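Local coordinates for protein flavodoxin (Bacillus cereus, PDB 6FSG) that binds FMN and probably serves as a low-potential electron donor to a number of redox enzymes, at residues Leu3-Ala8 and Gly51-Ala56; Pro41-Leu46 and Leu69-Ala74; Ile45-Asp50 and Ile78-Lys83. All coordinates share one frame; numbering follows the deposited sequence. Where two conformers were deposited one is given.

Overall arrangement
All three contacts lie in the flavodoxin fold, a five-stranded parallel sheet with helices on both sides, and their centres are about 12 Å from one another. Contact 1 joins the neighbouring strands 2-7 and 51-55 in mid-sheet, its centre about 4 Å from the centre of the chain. Contacts 2 and 3 have their centres about 13 and 14 Å from it, on the face carrying Val4 and Ile6. Both start from the connection 41-50, sharing Ile45 and Leu46; it meets helix 69-74 and the loop before strand 84-91. The chain order is 3-8, 41-50, 51-56, 69-74, 78-83, so contact 1 alternates with each of the others, tying distant residues to one core.

Contact 1 of 3, residues Leu3-Ala8 and Gly51-Ala56; sequences LVMIFA and GIILGA
The carbonyl oxygen of Val4 takes the N-H of Ile53, with N to O at 2.9 Å and an N-H...O angle of 162°, and the CA-H of Ile52 also approaches it. This is one rung of a parallel beta ladder in the flavodoxin sheet: the axes of strands 3-7 and 51-55 lie 4.6 Å apart at 12°. Further bonds run from Val4 N to Gly51 O, Ile6 N to Ile53 O, Gly55 N to Ile6 O and Ala8 N to Gly55 O.

Val4 and Ile52 lie side by side on one face, their CG1 atoms 4.0 Å apart, next to the Ile6-Leu54 pair. On the other face Met5 and Ile53 pack against helix 13-26, and the Met5 chain, bent at chi3 (-73°), brings CE to 4.2 Å from Ile53 CG2. Phe7 has CG between its backbone N and carbonyl carbon, and its ring leads away from Gly55 toward strand 31-36. Beyond the strands, the Ala8 side chain is about 7 Å from the bound FMN. At the opposite end Leu3 leans across Gly51, with Leu3 CD2 3.5 Å from Gly51 CA.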
loop_
_atom_site.group_PDB
_atom_site.type_symbol
_atom_site.label_atom_id
_atom_site.label_comp_id
_atom_site.label_asym_id
_atom_site.label_seq_id
_atom_site.Cartn_x
_atom_site.Cartn_y
_atom_site.Cartn_z
ATOM N N LEU A 3 -1.605 5.143 11.960
ATOM C CA LEU A 3 -1.257 4.674 10.631
ATOM C C LEU A 3 -2.415 4.883 9.668
ATOM O O LEU A 3 -3.580 4.950 10.062
ATOM C CB LEU A 3 -0.910 3.181 10.678
ATOM C CG LEU A 3 0.099 2.797 11.763
ATOM C CD1 LEU A 3 0.231 1.290 11.794
ATOM C CD2 LEU A 3 1.466 3.449 11.583
ATOM N N VAL A 4 -2.077 4.975 8.386
ATOM C CA VAL A 4 -3.067 5.056 7.321
ATOM C C VAL A 4 -2.727 4.044 6.237
ATOM O O VAL A 4 -1.554 3.833 5.906
ATOM C CB VAL A 4 -3.180 6.490 6.747
ATOM C CG1 VAL A 4 -1.891 6.932 6.054
ATOM C CG2 VAL A 4 -4.398 6.607 5.807
ATOM N N MET A 5 -3.767 3.417 5.690
ATOM C CA MET A 5 -3.655 2.532 4.539
ATOM C C MET A 5 -4.613 3.037 3.470
ATOM O O MET A 5 -5.799 3.239 3.741
ATOM C CB MET A 5 -4.027 1.086 4.908
ATOM C CG MET A 5 -3.959 0.103 3.744
ATOM S SD MET A 5 -4.544 -1.561 4.105
ATOM C CE MET A 5 -3.219 -2.192 5.129
ATOM N N ILE A 6 -4.113 3.207 2.252
ATOM C CA ILE A 6 -4.955 3.568 1.119
ATOM C C ILE A 6 -4.779 2.509 0.050
ATOM O O ILE A 6 -3.662 2.285 -0.435
ATOM C CB ILE A 6 -4.643 4.969 0.577
ATOM C CG1 ILE A 6 -4.931 5.995 1.673
ATOM C CG2 ILE A 6 -5.460 5.243 -0.685
ATOM C CD1 ILE A 6 -4.486 7.372 1.340
ATOM N N PHE A 7 -5.874 1.867 -0.327
ATOM C CA PHE A 7 -5.825 0.760 -1.275
ATOM C C PHE A 7 -6.783 0.975 -2.443
ATOM O O PHE A 7 -7.788 1.691 -2.341
ATOM C CB PHE A 7 -6.120 -0.604 -0.612
ATOM C CG PHE A 7 -7.570 -0.816 -0.330
ATOM C CD1 PHE A 7 -8.143 -0.324 0.835
ATOM C CD2 PHE A 7 -8.380 -1.455 -1.254
ATOM C CE1 PHE A 7 -9.506 -0.480 1.079
ATOM C CE2 PHE A 7 -9.728 -1.621 -1.015
ATOM C CZ PHE A 7 -10.296 -1.135 0.150
ATOM N N ALA A 8 -6.445 0.322 -3.556
ATOM C CA ALA A 8 -7.301 0.235 -4.730
ATOM C C ALA A 8 -7.574 -1.228 -5.037
ATOM O O ALA A 8 -6.649 -2.047 -5.032
ATOM C CB ALA A 8 -6.618 0.852 -5.942
ATOM N N GLY A 51 2.846 6.166 9.917
ATOM C CA GLY A 51 3.180 5.119 8.976
ATOM C C GLY A 51 2.115 5.073 7.906
ATOM O O GLY A 51 0.943 5.367 8.154
ATOM N N ILE A 52 2.544 4.700 6.704
ATOM C CA ILE A 52 1.724 4.754 5.502
ATOM C C ILE A 52 1.859 3.434 4.762
ATOM O O ILE A 52 2.976 3.009 4.455
ATOM C CB ILE A 52 2.195 5.890 4.572
ATOM C CG1 ILE A 52 2.053 7.258 5.249
ATOM C CG2 ILE A 52 1.446 5.812 3.265
ATOM C CD1 ILE A 52 2.885 8.337 4.579
ATOM N N ILE A 53 0.737 2.811 4.424
ATOM C CA ILE A 53 0.752 1.607 3.601
ATOM C C ILE A 53 -0.154 1.842 2.401
ATOM O O ILE A 53 -1.319 2.214 2.563
ATOM C CB ILE A 53 0.299 0.362 4.391
ATOM C CG1 ILE A 53 1.135 0.160 5.656
ATOM C CG2 ILE A 53 0.373 -0.871 3.505
ATOM C CD1 ILE A 53 0.648 -0.977 6.554
ATOM N N LEU A 54 0.377 1.633 1.200
ATOM C CA LEU A 54 -0.411 1.757 -0.020
ATOM C C LEU A 54 -0.585 0.388 -0.666
ATOM O O LEU A 54 0.336 -0.428 -0.666
ATOM C CB LEU A 54 0.241 2.719 -1.022
ATOM C CG LEU A 54 0.590 4.107 -0.472
ATOM C CD1 LEU A 54 1.244 4.974 -1.554
ATOM C CD2 LEU A 54 -0.625 4.824 0.114
ATOM N N GLY A 55 -1.776 0.141 -1.206
ATOM C CA GLY A 55 -2.047 -1.097 -1.906
ATOM C C GLY A 55 -2.645 -0.822 -3.270
ATOM O O GLY A 55 -3.577 -0.016 -3.384
ATOM N N ALA A 56 -2.154 -1.488 -4.316
ATOM C CA ALA A 56 -2.689 -1.222 -5.645
ATOM C C ALA A 56 -2.451 -2.392 -6.585
ATOM O O ALA A 56 -1.346 -2.942 -6.632
ATOM C CB ALA A 56 -2.080 0.043 -6.279
#

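Contact 2 of 3, residues Pro41-Leu46 and Leu69-Ala74; sequences PEASIL and LDFYDA
Phe71 presents the face of its ring to Ala43, whose CB stands over the ring centre in a CH-pi contact: CB is 4.0 Å from the centroid and 7° off the ring normal. The contact docks helix 69-74 onto the connection between strands 31-36 and 51-55, where residues 43-46 form 3-10 turns. It is helix-to-loop packing on one side of the flavodoxin sheet, away from the FMN site.

The Phe71 side chain leaves the helix with CG anti to the backbone N (chi1 -174°), and its ring reaches across to the other segment. Ala43 CA, over the same face as CB, comes to 3.5 Å from Phe71 CE2. At the ring edge, in its plane, Pro41 O meets Phe71 CD2 at 3.3 Å. Leu46 supplies an aliphatic partner at the far end of the ring. Its CG is anti to the carbonyl carbon (chi1 -62°), and the branch atom CD1 reaches CZ of Phe71 at 3.8 Å; the two side chains cross obliquely.

One turn farther along the helix, Ala74 CB meets Ala43 CB at 3.8 Å. The Ala43 methyl thus touches both the aromatic ring and the helix surface, and the backbones come close here, with Ala43 CA 5.5 Å from Phe71 CA. Ile6 of strand 2-7 touches Pro41, Leu46 and Phe71, carrying the packing down to the sheet.

The partners are chiefly carbon atoms, and the two segments exchange no hydrogen bond. The contact therefore rests on apolar packing and dispersion centred on the Phe71 ring, with the backbone oxygen of Pro41 facing the ring's weakly polar C-H edge.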
loop_
_atom_site.group_PDB
_atom_site.type_symbol
_atom_site.label_atom_id
_atom_site.label_comp_id
_atom_site.label_asym_id
_atom_site.label_seq_id
_atom_site.Cartn_x
_atom_site.Cartn_y
_atom_site.Cartn_z
ATOM N N PRO A 41 -9.599 10.039 -1.171
ATOM C CA PRO A 41 -8.764 10.740 -0.190
ATOM C C PRO A 41 -7.774 11.682 -0.866
ATOM O O PRO A 41 -7.252 11.401 -1.946
ATOM C CB PRO A 41 -8.035 9.595 0.524
ATOM C CG PRO A 41 -7.953 8.509 -0.535
ATOM C CD PRO A 41 -9.276 8.602 -1.258
ATOM N N GLU A 42 -7.513 12.810 -0.221
ATOM C CA GLU A 42 -6.482 13.719 -0.704
ATOM C C GLU A 42 -5.115 13.303 -0.169
ATOM O O GLU A 42 -4.983 12.887 0.989
ATOM C CB GLU A 42 -6.804 15.162 -0.318
ATOM C CG GLU A 42 -6.999 15.405 1.154
ATOM C CD GLU A 42 -7.387 16.843 1.445
ATOM O OE1 GLU A 42 -7.680 17.589 0.488
ATOM O OE2 GLU A 42 -7.402 17.229 2.631
ATOM N N ALA A 43 -4.094 13.414 -1.029
ATOM C CA ALA A 43 -2.758 12.957 -0.663
ATOM C C ALA A 43 -2.211 13.675 0.565
ATOM O O ALA A 43 -1.381 13.107 1.284
ATOM C CB ALA A 43 -1.796 13.095 -1.845
ATOM N N SER A 44 -2.649 14.915 0.825
ATOM C CA SER A 44 -2.129 15.653 1.972
ATOM C C SER A 44 -2.353 14.917 3.287
ATOM O O SER A 44 -1.629 15.170 4.257
ATOM C CB SER A 44 -2.752 17.051 2.062
ATOM O OG SER A 44 -4.161 16.998 2.169
ATOM N N ILE A 45 -3.332 14.010 3.354
ATOM C CA ILE A 45 -3.572 13.329 4.624
ATOM C C ILE A 45 -2.381 12.467 5.029
ATOM O O ILE A 45 -2.166 12.221 6.221
ATOM C CB ILE A 45 -4.905 12.547 4.680
ATOM C CG1 ILE A 45 -4.860 11.265 3.850
ATOM C CG2 ILE A 45 -6.051 13.452 4.274
ATOM C CD1 ILE A 45 -6.149 10.465 3.938
ATOM N N LEU A 46 -1.579 12.010 4.059
ATOM C CA LEU A 46 -0.431 11.174 4.395
ATOM C C LEU A 46 0.549 11.883 5.319
ATOM O O LEU A 46 1.305 11.216 6.035
ATOM C CB LEU A 46 0.319 10.734 3.143
ATOM C CG LEU A 46 -0.460 9.882 2.147
ATOM C CD1 LEU A 46 0.463 9.414 1.056
ATOM C CD2 LEU A 46 -1.154 8.686 2.794
ATOM N N LEU A 69 -4.607 8.108 -10.042
ATOM C CA LEU A 69 -3.795 9.055 -10.813
ATOM C C LEU A 69 -3.780 10.455 -10.188
ATOM O O LEU A 69 -2.717 11.088 -10.096
ATOM C CB LEU A 69 -4.266 9.088 -12.273
ATOM C CG LEU A 69 -4.044 7.793 -13.066
ATOM C CD1 LEU A 69 -4.698 7.865 -14.436
ATOM C CD2 LEU A 69 -2.555 7.488 -13.193
ATOM N N ASP A 70 -4.938 10.969 -9.761
ATOM C CA ASP A 70 -4.951 12.300 -9.159
ATOM C C ASP A 70 -4.169 12.314 -7.852
ATOM O O ASP A 70 -3.399 13.243 -7.591
ATOM C CB ASP A 70 -6.379 12.791 -8.923
ATOM C CG ASP A 70 -7.111 13.124 -10.211
ATOM O OD1 ASP A 70 -6.459 13.282 -11.270
ATOM O OD2 ASP A 70 -8.352 13.253 -10.150
ATOM N N PHE A 71 -4.355 11.287 -7.017
ATOM C CA PHE A 71 -3.616 11.176 -5.759
ATOM C C PHE A 71 -2.114 11.136 -6.013
ATOM O O PHE A 71 -1.335 11.814 -5.329
ATOM C CB PHE A 71 -4.092 9.897 -5.071
ATOM C CG PHE A 71 -3.548 9.664 -3.681
ATOM C CD1 PHE A 71 -2.289 9.092 -3.489
ATOM C CD2 PHE A 71 -4.326 9.945 -2.567
ATOM C CE1 PHE A 71 -1.809 8.829 -2.216
ATOM C CE2 PHE A 71 -3.856 9.675 -1.296
ATOM C CZ PHE A 71 -2.587 9.128 -1.119
ATOM N N TYR A 72 -1.696 10.355 -7.009
ATOM C CA TYR A 72 -0.285 10.233 -7.360
ATOM C C TYR A 72 0.304 11.577 -7.762
ATOM O O TYR A 72 1.416 11.921 -7.346
ATOM C CB TYR A 72 -0.160 9.195 -8.475
ATOM C CG TYR A 72 1.233 8.938 -8.999
ATOM C CD1 TYR A 72 2.158 8.209 -8.260
ATOM C CD2 TYR A 72 1.610 9.396 -10.252
ATOM C CE1 TYR A 72 3.422 7.956 -8.753
ATOM C CE2 TYR A 72 2.866 9.150 -10.746
ATOM C CZ TYR A 72 3.773 8.433 -10.001
ATOM O OH TYR A 72 5.024 8.203 -10.537
ATOM N N ASP A 73 -0.406 12.335 -8.602
ATOM C CA ASP A 73 0.039 13.686 -8.928
ATOM C C ASP A 73 0.213 14.514 -7.660
ATOM O O ASP A 73 1.255 15.146 -7.450
ATOM C CB ASP A 73 -0.969 14.350 -9.868
ATOM C CG ASP A 73 -0.982 13.729 -11.258
ATOM O OD1 ASP A 73 -0.051 12.965 -11.597
ATOM O OD2 ASP A 73 -1.928 14.026 -12.020
ATOM N N ALA A 74 -0.797 14.497 -6.784
ATOM C CA ALA A 74 -0.783 15.329 -5.586
ATOM C C ALA A 74 0.335 14.945 -4.625
ATOM O O ALA A 74 0.726 15.771 -3.790
ATOM C CB ALA A 74 -2.157 15.270 -4.908
#

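Contact 3 of 3, residues Ile45-Asp50 and Ile78-Lys83; sequences ILEQYD and IDLTGK
Glu47 OE2 accepts the backbone N-H of Asp79 at 2.8 Å, in a nearly straight bond (N-H...O angle 164°) that uses the anti lone pair of the carboxylate oxygen. The Glu47 chain reaches this donor with CG anti to the carbonyl carbon and extends onward across Ile78 at an angle; Ile78 CB lies 3.6 Å from the same OE2.

The buried apolar part centres on Leu46, which points toward the other segment and is met by two side chains there: Leu46 CB touches Leu80 CD2 at 3.8 Å, and Leu46 CD1 touches Ile78 CD1 at 4.0 Å. The Lys83 chain also packs closely. Bent at chi2 (-66°), it lays CD 3.0 Å from Tyr49 O and brings its ammonium group to two backbone carbonyls. Lys83 NZ lies 3.0 Å from Glu47 O, 57° above that carbonyl plane, and forms a weak bond to Tyr49 O at 2.9 Å. Glu47 is within the 3-10 segment that ends at Gln48 and Tyr49 comes just after it, so the lysine bridges the turns and the chain that leaves them.

The solvent side is looser and belongs to the exposed Asp50, Asp79 and Thr81. Asp50 OD1 stays 5.0 Å from Lys83 NZ, while Asp50 OD2 is held by the backbone N of Lys2. The bond from Thr81 N to Asp79 OD1 makes an Asx turn, overlapping the start of the type II turn of Leu80 to Lys83, and Thr81 OG1 adds a second donor.

The contact joins two connections of the fold, one leading into strand 51-55 and the other from helix 69-74 into strand 84-91. Leu46 and Leu80 both rest on Ile52 of strand 51-55, and Tyr49 lies against strand 2-7 with its hydroxyl bonded to Glu33 of strand 31-36.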
loop_
_atom_site.group_PDB
_atom_site.type_symbol
_atom_site.label_atom_id
_atom_site.label_comp_id
_atom_site.label_asym_id
_atom_site.label_seq_id
_atom_site.Cartn_x
_atom_site.Cartn_y
_atom_site.Cartn_z
ATOM N N ILE A 45 -3.332 14.010 3.354
ATOM C CA ILE A 45 -3.572 13.329 4.624
ATOM C C ILE A 45 -2.381 12.467 5.029
ATOM O O ILE A 45 -2.166 12.221 6.221
ATOM C CB ILE A 45 -4.905 12.547 4.680
ATOM C CG1 ILE A 45 -4.860 11.265 3.850
ATOM C CG2 ILE A 45 -6.051 13.452 4.274
ATOM C CD1 ILE A 45 -6.149 10.465 3.938
ATOM N N LEU A 46 -1.579 12.010 4.059
ATOM C CA LEU A 46 -0.431 11.174 4.395
ATOM C C LEU A 46 0.549 11.883 5.319
ATOM O O LEU A 46 1.305 11.216 6.035
ATOM C CB LEU A 46 0.319 10.734 3.143
ATOM C CG LEU A 46 -0.460 9.882 2.147
ATOM C CD1 LEU A 46 0.463 9.414 1.056
ATOM C CD2 LEU A 46 -1.154 8.686 2.794
ATOM N N GLU A 47 0.562 13.217 5.312
ATOM C CA GLU A 47 1.465 13.953 6.188
ATOM C C GLU A 47 1.088 13.836 7.655
ATOM O O GLU A 47 1.897 14.183 8.526
ATOM C CB GLU A 47 1.464 15.427 5.786
ATOM C CG GLU A 47 2.112 15.666 4.448
ATOM C CD GLU A 47 2.133 17.122 4.041
ATOM O OE1 GLU A 47 1.221 17.883 4.430
ATOM O OE2 GLU A 47 3.065 17.500 3.309
ATOM N N GLN A 48 -0.114 13.368 7.954
ATOM C CA GLN A 48 -0.630 13.404 9.313
ATOM C C GLN A 48 -0.547 12.068 10.023
ATOM O O GLN A 48 -1.076 11.937 11.128
ATOM C CB GLN A 48 -2.055 13.934 9.283
ATOM C CG GLN A 48 -2.009 15.421 9.024
ATOM C CD GLN A 48 -3.248 15.953 8.385
ATOM O OE1 GLN A 48 -3.414 15.880 7.173
ATOM N NE2 GLN A 48 -4.128 16.508 9.191
ATOM N N TYR A 49 0.147 11.095 9.438
ATOM C CA TYR A 49 0.244 9.746 9.976
ATOM C C TYR A 49 1.698 9.337 10.158
ATOM O O TYR A 49 2.585 9.805 9.444
ATOM C CB TYR A 49 -0.471 8.774 9.042
ATOM C CG TYR A 49 -1.955 8.979 9.097
ATOM C CD1 TYR A 49 -2.725 8.333 10.050
ATOM C CD2 TYR A 49 -2.580 9.856 8.233
ATOM C CE1 TYR A 49 -4.082 8.533 10.117
ATOM C CE2 TYR A 49 -3.936 10.063 8.290
ATOM C CZ TYR A 49 -4.688 9.404 9.237
ATOM O OH TYR A 49 -6.052 9.601 9.315
ATOM N N ASP A 50 1.934 8.449 11.129
ATOM C CA ASP A 50 3.284 7.998 11.436
ATOM C C ASP A 50 3.768 6.934 10.464
ATOM O O ASP A 50 4.975 6.784 10.251
ATOM C CB ASP A 50 3.293 7.394 12.845
ATOM C CG ASP A 50 2.858 8.389 13.921
ATOM O OD1 ASP A 50 3.176 9.585 13.787
ATOM O OD2 ASP A 50 2.210 7.981 14.916
ATOM N N ILE A 78 3.675 16.827 -1.180
ATOM C CA ILE A 78 3.649 16.445 0.232
ATOM C C ILE A 78 5.044 16.085 0.735
ATOM O O ILE A 78 5.910 15.641 -0.026
ATOM C CB ILE A 78 2.629 15.301 0.502
ATOM C CG1 ILE A 78 3.108 13.985 -0.111
ATOM C CG2 ILE A 78 1.245 15.701 -0.015
ATOM C CD1 ILE A 78 2.167 12.838 0.051
ATOM N N ASP A 79 5.232 16.236 2.051
ATOM C CA ASP A 79 6.500 15.983 2.739
ATOM C C ASP A 79 6.307 14.783 3.659
ATOM O O ASP A 79 5.558 14.857 4.640
ATOM C CB ASP A 79 6.909 17.238 3.513
ATOM C CG ASP A 79 8.230 17.093 4.245
ATOM O OD1 ASP A 79 8.787 15.977 4.320
ATOM O OD2 ASP A 79 8.703 18.129 4.755
ATOM N N LEU A 80 6.964 13.667 3.327
ATOM C CA LEU A 80 6.848 12.438 4.102
ATOM C C LEU A 80 8.130 12.086 4.847
ATOM O O LEU A 80 8.290 10.938 5.274
ATOM C CB LEU A 80 6.425 11.268 3.208
ATOM C CG LEU A 80 5.144 11.483 2.404
ATOM C CD1 LEU A 80 4.827 10.260 1.570
ATOM C CD2 LEU A 80 3.979 11.817 3.332
ATOM N N THR A 81 9.054 13.043 5.015
ATOM C CA THR A 81 10.307 12.735 5.697
ATOM C C THR A 81 10.016 12.261 7.117
ATOM O O THR A 81 9.210 12.858 7.837
ATOM C CB THR A 81 11.268 13.933 5.739
ATOM O OG1 THR A 81 10.646 15.068 6.360
ATOM C CG2 THR A 81 11.766 14.272 4.332
ATOM N N GLY A 82 10.674 11.182 7.509
ATOM C CA GLY A 82 10.487 10.575 8.802
ATOM C C GLY A 82 9.465 9.453 8.861
ATOM O O GLY A 82 9.536 8.622 9.771
ATOM N N LYS A 83 8.515 9.411 7.929
ATOM C CA LYS A 83 7.451 8.420 7.994
ATOM C C LYS A 83 7.982 7.051 7.576
ATOM O O LYS A 83 8.957 6.948 6.822
ATOM C CB LYS A 83 6.291 8.805 7.071
ATOM C CG LYS A 83 5.856 10.260 7.133
ATOM C CD LYS A 83 5.260 10.622 8.464
ATOM C CE LYS A 83 4.422 11.885 8.334
ATOM N NZ LYS A 83 3.980 12.349 9.665
#